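Local coordinates for protein heavy metal cation tricomponent efflux pump ZneA(CzcA-like) (Cupriavidus metallidurans, PDB 4K0J) that exports zinc ions in exchange for protons, as an inner-membrane RND-family antiporter of a three-component efflux pump, at residues D765-T773 against A783-L792; M79-F88 against E796-N804. All coordinates share one frame; numbering follows the deposited sequence.

Contact 1 of 2, residues D765-T773 against A783-L792; sequences DPEAIGNLT and ALAQVAHIRL
P766, I769 and G770, on one flank of the short helix 766-771, rest against L784 of the 3-10 turn 784-786 and I790 at the start of strand 788-802, consistent with the DC docking subdomain of related RND pumps. The helix and strand 788-792 run almost antiparallel, 170° between their directions, with axes 8.6 Å apart at closest approach. Two backbone hydrogen bonds tie the C-terminal end of the helix to the chain that returns to it: A785 N to G770 O at 2.9 Å and L784 N to L772 O at 3.1 Å. Just beyond L772, T773 and A783 form an antiparallel non-hydrogen-bonded pair at the open end of the short hairpin 773-783. The apolar layer combines branch methyls, proline ring carbons and the CA of G770. I769 and L784 lie alongside each other, CG2 of I769 3.7 Å from CD2 of L784; L784 CG stands anti to the backbone N (chi1 179°), which carries CD2 under the last helical turn. I790 spans two helix residues: its CG2 meets P766 CB at 3.9 Å, while its CD1 comes 4.0 Å from G770 CA. At the helix start, the P766 ring meets L792 at a slant, CG to CD2 at 3.9 Å. L784 and L772 continue this layer onto L732 of helix 726-737, and L218 and R220 of the second subunit pack on I769 and P766. At this same N-terminal end D765 is the N-cap: its OD1 accepts from A768 N at 2.8 Å, met nearly along the C-O bond, with 166° at the hydrogen.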
ATOM      1  N   ASP C 765     -14.318  11.012  52.806  1.00 42.94           N
ATOM      2  CA  ASP C 765     -12.982  11.479  53.161  1.00 40.23           C
ATOM      3  C   ASP C 765     -12.076  10.277  53.450  1.00 40.99           C
ATOM      4  O   ASP C 765     -12.547   9.147  53.416  1.00 40.82           O
ATOM      5  CB  ASP C 765     -13.069  12.428  54.366  1.00 57.41           C
ATOM      6  CG  ASP C 765     -13.985  11.913  55.459  1.00 75.46           C
ATOM      7  OD1 ASP C 765     -13.925  10.707  55.776  1.00 78.45           O
ATOM      8  OD2 ASP C 765     -14.767  12.721  56.005  1.00 85.98           O
ATOM      9  N   PRO C 766     -10.769  10.504  53.699  1.00 44.32           N
ATOM     10  CA  PRO C 766      -9.877   9.377  54.020  1.00 42.01           C
ATOM     11  C   PRO C 766     -10.281   8.568  55.254  1.00 43.25           C
ATOM     12  O   PRO C 766     -10.095   7.346  55.275  1.00 47.72           O
ATOM     13  CB  PRO C 766      -8.534  10.062  54.251  1.00 34.25           C
ATOM     14  CG  PRO C 766      -8.580  11.237  53.364  1.00 35.89           C
ATOM     15  CD  PRO C 766      -9.999  11.720  53.385  1.00 38.89           C
ATOM     16  N   GLU C 767     -10.826   9.238  56.263  1.00 27.87           N
ATOM     17  CA  GLU C 767     -11.355   8.543  57.434  1.00 45.37           C
ATOM     18  C   GLU C 767     -12.432   7.532  57.046  1.00 43.55           C
ATOM     19  O   GLU C 767     -12.312   6.352  57.358  1.00 47.35           O
ATOM     20  CB  GLU C 767     -11.915   9.543  58.445  1.00 47.25           C
ATOM     21  CG  GLU C 767     -12.522   8.909  59.678  1.00 59.29           C
ATOM     22  CD  GLU C 767     -12.932   9.940  60.715  1.00 82.18           C
ATOM     23  OE1 GLU C 767     -12.755  11.149  60.453  1.00 83.50           O
ATOM     24  OE2 GLU C 767     -13.429   9.542  61.791  1.00 94.22           O
ATOM     25  N   ALA C 768     -13.469   8.005  56.359  1.00 39.14           N
ATOM     26  CA  ALA C 768     -14.595   7.170  55.934  1.00 33.75           C
ATOM     27  C   ALA C 768     -14.177   5.966  55.086  1.00 39.58           C
ATOM     28  O   ALA C 768     -14.706   4.864  55.249  1.00 46.88           O
ATOM     29  CB  ALA C 768     -15.616   8.011  55.180  1.00 31.61           C
ATOM     30  N   ILE C 769     -13.244   6.187  54.167  1.00 39.33           N
ATOM     31  CA  ILE C 769     -12.666   5.103  53.395  1.00 31.59           C
ATOM     32  C   ILE C 769     -12.048   4.111  54.355  1.00 43.09           C
ATOM     33  O   ILE C 769     -12.390   2.936  54.337  1.00 37.46           O
ATOM     34  CB  ILE C 769     -11.569   5.610  52.438  1.00 43.17           C
ATOM     35  CG1 ILE C 769     -12.165   6.506  51.355  1.00 44.12           C
ATOM     36  CG2 ILE C 769     -10.826   4.450  51.789  1.00 31.87           C
ATOM     37  CD1 ILE C 769     -11.160   6.932  50.317  1.00 44.38           C
ATOM     38  N   GLY C 770     -11.152   4.590  55.214  1.00 51.55           N
ATOM     39  CA  GLY C 770     -10.449   3.711  56.133  1.00 49.27           C
ATOM     40  C   GLY C 770     -11.375   2.972  57.078  1.00 51.04           C
ATOM     41  O   GLY C 770     -10.995   1.957  57.655  1.00 46.70           O
ATOM     42  N   ASN C 771     -12.600   3.475  57.217  1.00 61.03           N
ATOM     43  CA  ASN C 771     -13.542   2.982  58.219  1.00 63.74           C
ATOM     44  C   ASN C 771     -14.489   1.899  57.710  1.00 63.44           C
ATOM     45  O   ASN C 771     -15.027   1.116  58.497  1.00 57.26           O
ATOM     46  CB  ASN C 771     -14.336   4.147  58.815  1.00 67.84           C
ATOM     47  CG  ASN C 771     -15.225   3.721  59.958  1.00 88.76           C
ATOM     48  OD1 ASN C 771     -16.452   3.806  59.877  1.00102.78           O
ATOM     49  ND2 ASN C 771     -14.611   3.242  61.035  1.00 94.19           N
ATOM     50  N   LEU C 772     -14.703   1.851  56.397  1.00 63.19           N
ATOM     51  CA  LEU C 772     -15.523   0.787  55.831  1.00 56.13           C
ATOM     52  C   LEU C 772     -14.755  -0.522  55.884  1.00 66.91           C
ATOM     53  O   LEU C 772     -13.524  -0.524  55.943  1.00 33.96           O
ATOM     54  CB  LEU C 772     -16.026   1.119  54.419  1.00 42.94           C
ATOM     55  CG  LEU C 772     -15.101   1.652  53.331  1.00 42.23           C
ATOM     56  CD1 LEU C 772     -14.161   0.578  52.824  1.00 49.57           C
ATOM     57  CD2 LEU C 772     -15.925   2.216  52.196  1.00 34.25           C
ATOM     58  N   THR C 773     -15.490  -1.628  55.871  1.00 84.84           N
ATOM     59  CA  THR C 773     -14.916  -2.924  56.203  1.00 85.38           C
ATOM     60  C   THR C 773     -14.870  -3.901  55.027  1.00 82.48           C
ATOM     61  O   THR C 773     -15.477  -3.675  53.980  1.00 77.53           O
ATOM     62  CB  THR C 773     -15.692  -3.575  57.365  1.00 79.90           C
ATOM     63  OG1 THR C 773     -14.902  -4.611  57.964  1.00 66.92           O
ATOM     64  CG2 THR C 773     -17.009  -4.152  56.860  1.00 87.26           C
ATOM     65  N   ALA C 783     -11.878  -3.932  59.358  1.00 64.25           N
ATOM     66  CA  ALA C 783     -11.820  -2.550  58.893  1.00 63.69           C
ATOM     67  C   ALA C 783     -10.606  -2.335  58.004  1.00 52.39           C
ATOM     68  O   ALA C 783      -9.573  -2.967  58.196  1.00 44.40           O
ATOM     69  CB  ALA C 783     -11.793  -1.593  60.065  1.00 72.76           C
ATOM     70  N   LEU C 784     -10.745  -1.443  57.031  1.00 49.89           N
ATOM     71  CA  LEU C 784      -9.705  -1.219  56.035  1.00 50.15           C
ATOM     72  C   LEU C 784      -8.437  -0.588  56.622  1.00 54.18           C
ATOM     73  O   LEU C 784      -7.327  -0.896  56.188  1.00 59.70           O
ATOM     74  CB  LEU C 784     -10.247  -0.351  54.896  1.00 52.35           C
ATOM     75  CG  LEU C 784      -9.252  -0.013  53.785  1.00 46.79           C
ATOM     76  CD1 LEU C 784      -8.830  -1.283  53.068  1.00 43.28           C
ATOM     77  CD2 LEU C 784      -9.831   1.009  52.818  1.00 37.54           C
ATOM     78  N   ALA C 785      -8.602   0.283  57.613  1.00 44.35           N
ATOM     79  CA  ALA C 785      -7.466   0.983  58.210  1.00 33.31           C
ATOM     80  C   ALA C 785      -6.640   0.072  59.121  1.00 34.09           C
ATOM     81  O   ALA C 785      -5.722   0.518  59.813  1.00 38.44           O
ATOM     82  CB  ALA C 785      -7.941   2.207  58.971  1.00 30.81           C
ATOM     83  N   GLN C 786      -6.972  -1.213  59.099  1.00 41.44           N
ATOM     84  CA  GLN C 786      -6.331  -2.206  59.942  1.00 40.65           C
ATOM     85  C   GLN C 786      -5.201  -2.893  59.185  1.00 48.38           C
ATOM     86  O   GLN C 786      -4.356  -3.558  59.785  1.00 58.99           O
ATOM     87  CB  GLN C 786      -7.369  -3.239  60.380  1.00 31.99           C
ATOM     88  CG  GLN C 786      -7.131  -3.860  61.738  1.00 52.25           C
ATOM     89  CD  GLN C 786      -8.373  -4.544  62.281  1.00 55.19           C
ATOM     90  OE1 GLN C 786      -9.502  -4.154  61.973  1.00 33.37           O
ATOM     91  NE2 GLN C 786      -8.169  -5.571  63.096  1.00 55.35           N
ATOM     92  N   VAL C 787      -5.187  -2.730  57.865  1.00 44.52           N
ATOM     93  CA  VAL C 787      -4.211  -3.417  57.021  1.00 48.08           C
ATOM     94  C   VAL C 787      -3.711  -2.559  55.860  1.00 54.51           C
ATOM     95  O   VAL C 787      -3.026  -3.057  54.967  1.00 60.10           O
ATOM     96  CB  VAL C 787      -4.798  -4.718  56.420  1.00 47.56           C
ATOM     97  CG1 VAL C 787      -4.826  -5.838  57.453  1.00 45.56           C
ATOM     98  CG2 VAL C 787      -6.184  -4.465  55.838  1.00 41.52           C
ATOM     99  N   ALA C 788      -4.057  -1.278  55.862  1.00 50.87           N
ATOM    100  CA  ALA C 788      -3.718  -0.421  54.734  1.00 31.25           C
ATOM    101  C   ALA C 788      -3.451   1.006  55.170  1.00 35.72           C
ATOM    102  O   ALA C 788      -4.233   1.594  55.913  1.00 44.11           O
ATOM    103  CB  ALA C 788      -4.824  -0.447  53.714  1.00 31.96           C
ATOM    104  N   HIS C 789      -2.341   1.561  54.703  1.00 39.93           N
ATOM    105  CA  HIS C 789      -2.019   2.948  54.973  1.00 47.56           C
ATOM    106  C   HIS C 789      -2.786   3.870  54.033  1.00 54.29           C
ATOM    107  O   HIS C 789      -2.390   4.070  52.879  1.00 53.94           O
ATOM    108  CB  HIS C 789      -0.518   3.186  54.831  1.00 57.52           C
ATOM    109  CG  HIS C 789      -0.042   4.435  55.506  1.00 61.60           C
ATOM    110  ND1 HIS C 789      -0.904   5.344  56.081  1.00 61.62           N
ATOM    111  CD2 HIS C 789       1.205   4.924  55.700  1.00 59.37           C
ATOM    112  CE1 HIS C 789      -0.209   6.340  56.600  1.00 62.51           C
ATOM    113  NE2 HIS C 789       1.074   6.110  56.381  1.00 60.38           N
ATOM    114  N   ILE C 790      -3.895   4.406  54.540  1.00 57.31           N
ATOM    115  CA  ILE C 790      -4.674   5.429  53.853  1.00 46.36           C
ATOM    116  C   ILE C 790      -4.150   6.793  54.277  1.00 35.42           C
ATOM    117  O   ILE C 790      -4.346   7.217  55.413  1.00 39.45           O
ATOM    118  CB  ILE C 790      -6.177   5.349  54.211  1.00 29.17           C
ATOM    119  CG1 ILE C 790      -6.814   4.078  53.649  1.00 30.23           C
ATOM    120  CG2 ILE C 790      -6.921   6.556  53.676  1.00 29.03           C
ATOM    121  CD1 ILE C 790      -6.849   2.917  54.607  1.00 30.46           C
ATOM    122  N   ARG C 791      -3.474   7.481  53.369  1.00 27.70           N
ATOM    123  CA  ARG C 791      -2.904   8.768  53.714  1.00 26.72           C
ATOM    124  C   ARG C 791      -3.078   9.768  52.600  1.00 47.02           C
ATOM    125  O   ARG C 791      -3.829   9.541  51.667  1.00 27.65           O
ATOM    126  CB  ARG C 791      -1.422   8.628  54.032  1.00 41.65           C
ATOM    127  CG  ARG C 791      -0.610   7.976  52.934  1.00 50.27           C
ATOM    128  CD  ARG C 791       0.848   8.391  53.036  1.00 64.48           C
ATOM    129  NE  ARG C 791       1.056   9.731  52.490  1.00 73.40           N
ATOM    130  CZ  ARG C 791       1.996  10.576  52.901  1.00 60.85           C
ATOM    131  NH1 ARG C 791       2.819  10.227  53.883  1.00 64.47           N
ATOM    132  NH2 ARG C 791       2.103  11.773  52.333  1.00 33.81           N
ATOM    133  N   LEU C 792      -2.372  10.885  52.718  1.00 48.55           N
ATOM    134  CA  LEU C 792      -2.428  11.938  51.723  1.00 32.32           C
ATOM    135  C   LEU C 792      -1.020  12.192  51.231  1.00 26.58           C
ATOM    136  O   LEU C 792      -0.182  12.706  51.964  1.00 25.04           O
ATOM    137  CB  LEU C 792      -3.011  13.204  52.330  1.00 30.33           C
ATOM    138  CG  LEU C 792      -4.217  13.805  51.616  1.00 37.33           C
ATOM    139  CD1 LEU C 792      -3.925  13.929  50.138  1.00 43.79           C
ATOM    140  CD2 LEU C 792      -5.457  12.965  51.860  1.00 42.53           C
TER

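Contact 2 of 2, residues M79-F88 against E796-N804; sequences MHVMRSKSTF and ETTITREMN
S84 reaches its side chain across to the neighbouring strand, OG donating to the backbone R801 O at 2.7 Å; chi1 of 57° sets the hydroxyl between the backbone N and the carbonyl carbon, facing that oxygen. T87 does likewise: its OG1 donates to T797 O at 2.9 Å, nearly in line with the carbonyl bond. Both supplement an antiparallel pairing of 79-87 with 798-802 (163° between directions), in which S86 and I799 exchange N-H...O bonds both ways and M803 N bonds to M82 O. M803, with left-handed backbone angles, sends its side chain onward past V81 and H80, its CE meeting M79 CE tip to tip at 3.7 Å. On the face bearing K85, the lysine is used for its aliphatic chain: K85 CG touches T798 CG2 and T800 CG2, each at 3.6 Å, lying alongside T800 and slanting over T798. Both threonine hydroxyls are engaged elsewhere, with E704 and Q703. R83 and E802 run side by side on this face, yet no salt bridge closes: R83 NE stays 4.3 Å from E802 OE2, which lies well off the guanidinium plane. R83 NH1 bonds instead to L660 O, and E802 OE1 to Y672 OH. Helix 62-73 covers the face of S84, S86 and R801; its E70 OE2 salt-bridges R801 NE and is a second acceptor for S84 OG, sharing that single proton with R801 O. Strands 46-52, 79-87, 90-97 and 126-127 with helices 62-73 and 103-113 follow a ferredoxin-like βαββαβ plan, consistent with the PN1 porter subdomain of RND pumps; 788-802 extends that sheet beside 79-87.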
ATOM      1  N   MET C  79       9.956   7.740  11.214  1.00 61.41           N
ATOM      2  CA  MET C  79       9.712   8.540  12.406  1.00 59.76           C
ATOM      3  C   MET C  79      10.581   9.797  12.406  1.00 55.94           C
ATOM      4  O   MET C  79      11.733   9.759  11.982  1.00 62.27           O
ATOM      5  CB  MET C  79       9.984   7.717  13.662  1.00 59.45           C
ATOM      6  CG  MET C  79       9.522   8.386  14.943  1.00 64.85           C
ATOM      7  SD  MET C  79      10.785   8.410  16.223  1.00118.33           S
ATOM      8  CE  MET C  79      11.939   9.597  15.538  1.00 62.97           C
ATOM      9  N   HIS C  80      10.027  10.908  12.882  1.00 51.40           N
ATOM     10  CA  HIS C  80      10.772  12.160  12.955  1.00 54.30           C
ATOM     11  C   HIS C  80      10.865  12.671  14.384  1.00 53.08           C
ATOM     12  O   HIS C  80      11.956  12.821  14.924  1.00 55.61           O
ATOM     13  CB  HIS C  80      10.129  13.226  12.074  1.00 66.17           C
ATOM     14  CG  HIS C  80      10.831  14.546  12.113  1.00 80.56           C
ATOM     15  ND1 HIS C  80      10.183  15.726  12.408  1.00 81.65           N
ATOM     16  CD2 HIS C  80      12.127  14.872  11.895  1.00 84.33           C
ATOM     17  CE1 HIS C  80      11.051  16.723  12.368  1.00 83.48           C
ATOM     18  NE2 HIS C  80      12.236  16.231  12.057  1.00 86.72           N
ATOM     19  N   VAL C  81       9.714  12.946  14.989  1.00 57.08           N
ATOM     20  CA  VAL C  81       9.667  13.386  16.380  1.00 60.06           C
ATOM     21  C   VAL C  81       8.757  12.471  17.182  1.00 56.91           C
ATOM     22  O   VAL C  81       7.649  12.151  16.746  1.00 56.27           O
ATOM     23  CB  VAL C  81       9.150  14.829  16.502  1.00 67.74           C
ATOM     24  CG1 VAL C  81       9.130  15.271  17.953  1.00 67.22           C
ATOM     25  CG2 VAL C  81      10.009  15.769  15.685  1.00 78.22           C
ATOM     26  N   MET C  82       9.219  12.045  18.355  1.00 49.83           N
ATOM     27  CA  MET C  82       8.402  11.176  19.192  1.00 45.62           C
ATOM     28  C   MET C  82       8.175  11.731  20.590  1.00 41.99           C
ATOM     29  O   MET C  82       9.098  11.824  21.387  1.00 42.88           O
ATOM     30  CB  MET C  82       9.005   9.781  19.280  1.00 46.15           C
ATOM     31  CG  MET C  82       8.001   8.748  19.728  1.00 43.89           C
ATOM     32  SD  MET C  82       8.763   7.329  20.527  1.00 90.85           S
ATOM     33  CE  MET C  82       7.296   6.408  20.967  1.00110.66           C
ATOM     34  N   ARG C  83       6.927  12.087  20.876  1.00 48.45           N
ATOM     35  CA  ARG C  83       6.541  12.627  22.173  1.00 43.79           C
ATOM     36  C   ARG C  83       5.567  11.689  22.870  1.00 49.01           C
ATOM     37  O   ARG C  83       5.007  10.795  22.242  1.00 66.80           O
ATOM     38  CB  ARG C  83       5.899  14.003  21.993  1.00 38.13           C
ATOM     39  CG  ARG C  83       6.888  15.147  22.060  1.00 49.73           C
ATOM     40  CD  ARG C  83       6.929  15.945  20.772  1.00 54.75           C
ATOM     41  NE  ARG C  83       5.673  16.637  20.512  1.00 56.30           N
ATOM     42  CZ  ARG C  83       5.501  17.510  19.527  1.00 63.90           C
ATOM     43  NH1 ARG C  83       6.509  17.803  18.717  1.00 56.14           N
ATOM     44  NH2 ARG C  83       4.323  18.090  19.355  1.00 75.70           N
ATOM     45  N   SER C  84       5.362  11.889  24.165  1.00 44.62           N
ATOM     46  CA  SER C  84       4.425  11.058  24.916  1.00 47.45           C
ATOM     47  C   SER C  84       4.027  11.687  26.250  1.00 44.80           C
ATOM     48  O   SER C  84       4.814  12.399  26.873  1.00 39.65           O
ATOM     49  CB  SER C  84       5.013   9.663  25.153  1.00 56.11           C
ATOM     50  OG  SER C  84       6.255   9.734  25.832  1.00 57.22           O
ATOM     51  N   LYS C  85       2.800  11.415  26.685  1.00 47.94           N
ATOM     52  CA  LYS C  85       2.291  11.988  27.923  1.00 46.97           C
ATOM     53  C   LYS C  85       1.494  10.979  28.737  1.00 47.38           C
ATOM     54  O   LYS C  85       0.584  10.322  28.227  1.00 48.68           O
ATOM     55  CB  LYS C  85       1.440  13.217  27.637  1.00 30.81           C
ATOM     56  CG  LYS C  85       1.251  14.109  28.836  1.00 30.04           C
ATOM     57  CD  LYS C  85       0.418  15.328  28.482  1.00 55.56           C
ATOM     58  CE  LYS C  85       1.040  16.125  27.342  1.00 44.08           C
ATOM     59  NZ  LYS C  85       0.227  17.326  26.996  1.00 31.65           N
ATOM     60  N   SER C  86       1.837  10.882  30.017  1.00 53.51           N
ATOM     61  CA  SER C  86       1.269   9.867  30.895  1.00 56.95           C
ATOM     62  C   SER C  86       0.603  10.492  32.115  1.00 54.97           C
ATOM     63  O   SER C  86       1.150  11.423  32.722  1.00 41.79           O
ATOM     64  CB  SER C  86       2.367   8.912  31.336  1.00 49.06           C
ATOM     65  OG  SER C  86       3.302   8.719  30.287  1.00 37.04           O
ATOM     66  N   THR C  87      -0.569   9.969  32.474  1.00 30.25           N
ATOM     67  CA  THR C  87      -1.400  10.605  33.487  1.00 46.80           C
ATOM     68  C   THR C  87      -2.614   9.776  33.907  1.00 59.06           C
ATOM     69  O   THR C  87      -2.884   8.705  33.354  1.00 69.29           O
ATOM     70  CB  THR C  87      -1.913  11.984  33.004  1.00 42.49           C
ATOM     71  OG1 THR C  87      -2.823  12.526  33.972  1.00 52.43           O
ATOM     72  CG2 THR C  87      -2.624  11.846  31.669  1.00 36.70           C
ATOM     73  N   PHE C  88      -3.331  10.298  34.900  1.00 64.31           N
ATOM     74  CA  PHE C  88      -4.597   9.739  35.357  1.00 68.89           C
ATOM     75  C   PHE C  88      -5.499   9.537  34.151  1.00 62.37           C
ATOM     76  O   PHE C  88      -5.757  10.470  33.383  1.00 44.50           O
ATOM     77  CB  PHE C  88      -5.248  10.686  36.378  1.00 81.04           C
ATOM     78  CG  PHE C  88      -6.618  10.253  36.854  1.00 74.24           C
ATOM     79  CD1 PHE C  88      -6.755   9.332  37.881  1.00 64.38           C
ATOM     80  CD2 PHE C  88      -7.768  10.804  36.300  1.00 63.79           C
ATOM     81  CE1 PHE C  88      -8.014   8.945  38.330  1.00 55.71           C
ATOM     82  CE2 PHE C  88      -9.029  10.421  36.745  1.00 50.13           C
ATOM     83  CZ  PHE C  88      -9.150   9.491  37.761  1.00 47.06           C
ATOM     84  N   GLU C 796       2.761  13.069  40.932  1.00 30.48           N
ATOM     85  CA  GLU C 796       2.821  13.862  39.708  1.00 30.87           C
ATOM     86  C   GLU C 796       1.518  13.776  38.916  1.00 31.41           C
ATOM     87  O   GLU C 796       0.872  12.737  38.885  1.00 33.32           O
ATOM     88  CB  GLU C 796       4.015  13.450  38.845  1.00 31.34           C
ATOM     89  CG  GLU C 796       4.324  14.429  37.717  1.00 61.48           C
ATOM     90  CD  GLU C 796       4.783  15.791  38.226  1.00 54.51           C
ATOM     91  OE1 GLU C 796       4.191  16.814  37.810  1.00 40.26           O
ATOM     92  OE2 GLU C 796       5.736  15.832  39.037  1.00 49.40           O
ATOM     93  N   THR C 797       1.133  14.878  38.283  1.00 29.55           N
ATOM     94  CA  THR C 797      -0.128  14.941  37.552  1.00 28.38           C
ATOM     95  C   THR C 797       0.049  14.468  36.118  1.00 45.79           C
ATOM     96  O   THR C 797      -0.826  13.795  35.562  1.00 30.99           O
ATOM     97  CB  THR C 797      -0.694  16.375  37.523  1.00 27.42           C
ATOM     98  OG1 THR C 797      -0.805  16.877  38.856  1.00 28.29           O
ATOM     99  CG2 THR C 797      -2.062  16.391  36.888  1.00 26.35           C
ATOM    100  N   THR C 798       1.192  14.821  35.534  1.00 52.78           N
ATOM    101  CA  THR C 798       1.472  14.560  34.127  1.00 44.96           C
ATOM    102  C   THR C 798       2.966  14.365  33.886  1.00 42.30           C
ATOM    103  O   THR C 798       3.778  15.178  34.320  1.00 52.07           O
ATOM    104  CB  THR C 798       0.963  15.717  33.254  1.00 46.54           C
ATOM    105  OG1 THR C 798      -0.427  15.519  32.968  1.00 52.35           O
ATOM    106  CG2 THR C 798       1.725  15.787  31.952  1.00 52.14           C
ATOM    107  N   ILE C 799       3.323  13.281  33.203  1.00 45.17           N
ATOM    108  CA  ILE C 799       4.720  13.006  32.868  1.00 41.30           C
ATOM    109  C   ILE C 799       4.913  13.034  31.358  1.00 41.80           C
ATOM    110  O   ILE C 799       4.344  12.211  30.645  1.00 51.14           O
ATOM    111  CB  ILE C 799       5.163  11.631  33.384  1.00 34.90           C
ATOM    112  CG1 ILE C 799       4.917  11.518  34.889  1.00 34.69           C
ATOM    113  CG2 ILE C 799       6.623  11.393  33.050  1.00 47.53           C
ATOM    114  CD1 ILE C 799       4.831  10.094  35.385  1.00 35.55           C
ATOM    115  N   THR C 800       5.712  13.977  30.871  1.00 34.51           N
ATOM    116  CA  THR C 800       5.916  14.117  29.432  1.00 38.85           C
ATOM    117  C   THR C 800       7.319  13.694  29.003  1.00 45.98           C
ATOM    118  O   THR C 800       8.307  14.334  29.360  1.00 53.93           O
ATOM    119  CB  THR C 800       5.643  15.563  28.942  1.00 49.56           C
ATOM    120  OG1 THR C 800       6.653  16.448  29.437  1.00 58.63           O
ATOM    121  CG2 THR C 800       4.288  16.048  29.414  1.00 32.36           C
ATOM    122  N   ARG C 801       7.400  12.616  28.229  1.00 52.87           N
ATOM    123  CA  ARG C 801       8.685  12.127  27.733  1.00 56.51           C
ATOM    124  C   ARG C 801       8.812  12.322  26.220  1.00 77.90           C
ATOM    125  O   ARG C 801       7.977  11.843  25.449  1.00 79.52           O
ATOM    126  CB  ARG C 801       8.888  10.656  28.109  1.00 46.37           C
ATOM    127  CG  ARG C 801      10.122  10.403  28.963  1.00 57.43           C
ATOM    128  CD  ARG C 801      10.230   8.948  29.398  1.00 65.60           C
ATOM    129  NE  ARG C 801      10.612   8.052  28.307  1.00 82.28           N
ATOM    130  CZ  ARG C 801      11.835   7.555  28.131  1.00 83.80           C
ATOM    131  NH1 ARG C 801      12.811   7.867  28.976  1.00 91.38           N
ATOM    132  NH2 ARG C 801      12.084   6.743  27.111  1.00 69.78           N
ATOM    133  N   GLU C 802       9.855  13.039  25.809  1.00 86.75           N
ATOM    134  CA  GLU C 802      10.097  13.322  24.394  1.00 87.13           C
ATOM    135  C   GLU C 802      11.501  12.914  23.983  1.00 86.52           C
ATOM    136  O   GLU C 802      12.479  13.372  24.575  1.00 98.40           O
ATOM    137  CB  GLU C 802       9.900  14.807  24.097  1.00 85.34           C
ATOM    138  CG  GLU C 802      10.592  15.278  22.827  1.00 83.19           C
ATOM    139  CD  GLU C 802      10.420  16.763  22.589  1.00 86.99           C
ATOM    140  OE1 GLU C 802      11.420  17.428  22.240  1.00 90.81           O
ATOM    141  OE2 GLU C 802       9.285  17.263  22.752  1.00 79.90           O
ATOM    142  N   MET C 803      11.591  12.071  22.958  1.00 81.68           N
ATOM    143  CA  MET C 803      12.865  11.517  22.510  1.00 85.66           C
ATOM    144  C   MET C 803      13.580  10.813  23.654  1.00 83.63           C
ATOM    145  O   MET C 803      14.799  10.927  23.801  1.00 79.82           O
ATOM    146  CB  MET C 803      13.764  12.602  21.913  1.00 94.23           C
ATOM    147  CG  MET C 803      13.385  13.000  20.506  1.00 98.60           C
ATOM    148  SD  MET C 803      13.296  11.561  19.431  1.00 81.95           S
ATOM    149  CE  MET C 803      12.906  12.334  17.874  1.00 63.04           C
ATOM    150  N   ASN C 804      12.802  10.100  24.466  1.00 81.18           N
ATOM    151  CA  ASN C 804      13.324   9.332  25.591  1.00 71.14           C
ATOM    152  C   ASN C 804      14.007  10.207  26.629  1.00 64.84           C
ATOM    153  O   ASN C 804      15.030   9.840  27.206  1.00 74.56           O
ATOM    154  CB  ASN C 804      14.249   8.229  25.090  1.00 74.14           C
ATOM    155  CG  ASN C 804      13.717   7.569  23.843  1.00 72.93           C
ATOM    156  OD1 ASN C 804      14.400   7.500  22.823  1.00 80.24           O
ATOM    157  ND2 ASN C 804      12.475   7.105  23.907  1.00 50.14           N
TER

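Strand 788-802 is common to both contacts, its start packing under helix 766-771 in contact 1 and its end pairing with 79-87 in contact 2, the two centres 34 Å apart. Contact 1 is local in sequence and far out, 50 Å from the centre of the chain; contact 2 joins segments over 700 residues apart, only 22 Å from that centre. Neither is wholly buried, though contact 2 buries more surface, 630 against 417 Å². Their chemistry differs accordingly: apolar packing with two backbone bonds in contact 1, strand pairing reinforced by hydroxyls and flanked by charged groups in contact 2. Both touch the second subunit.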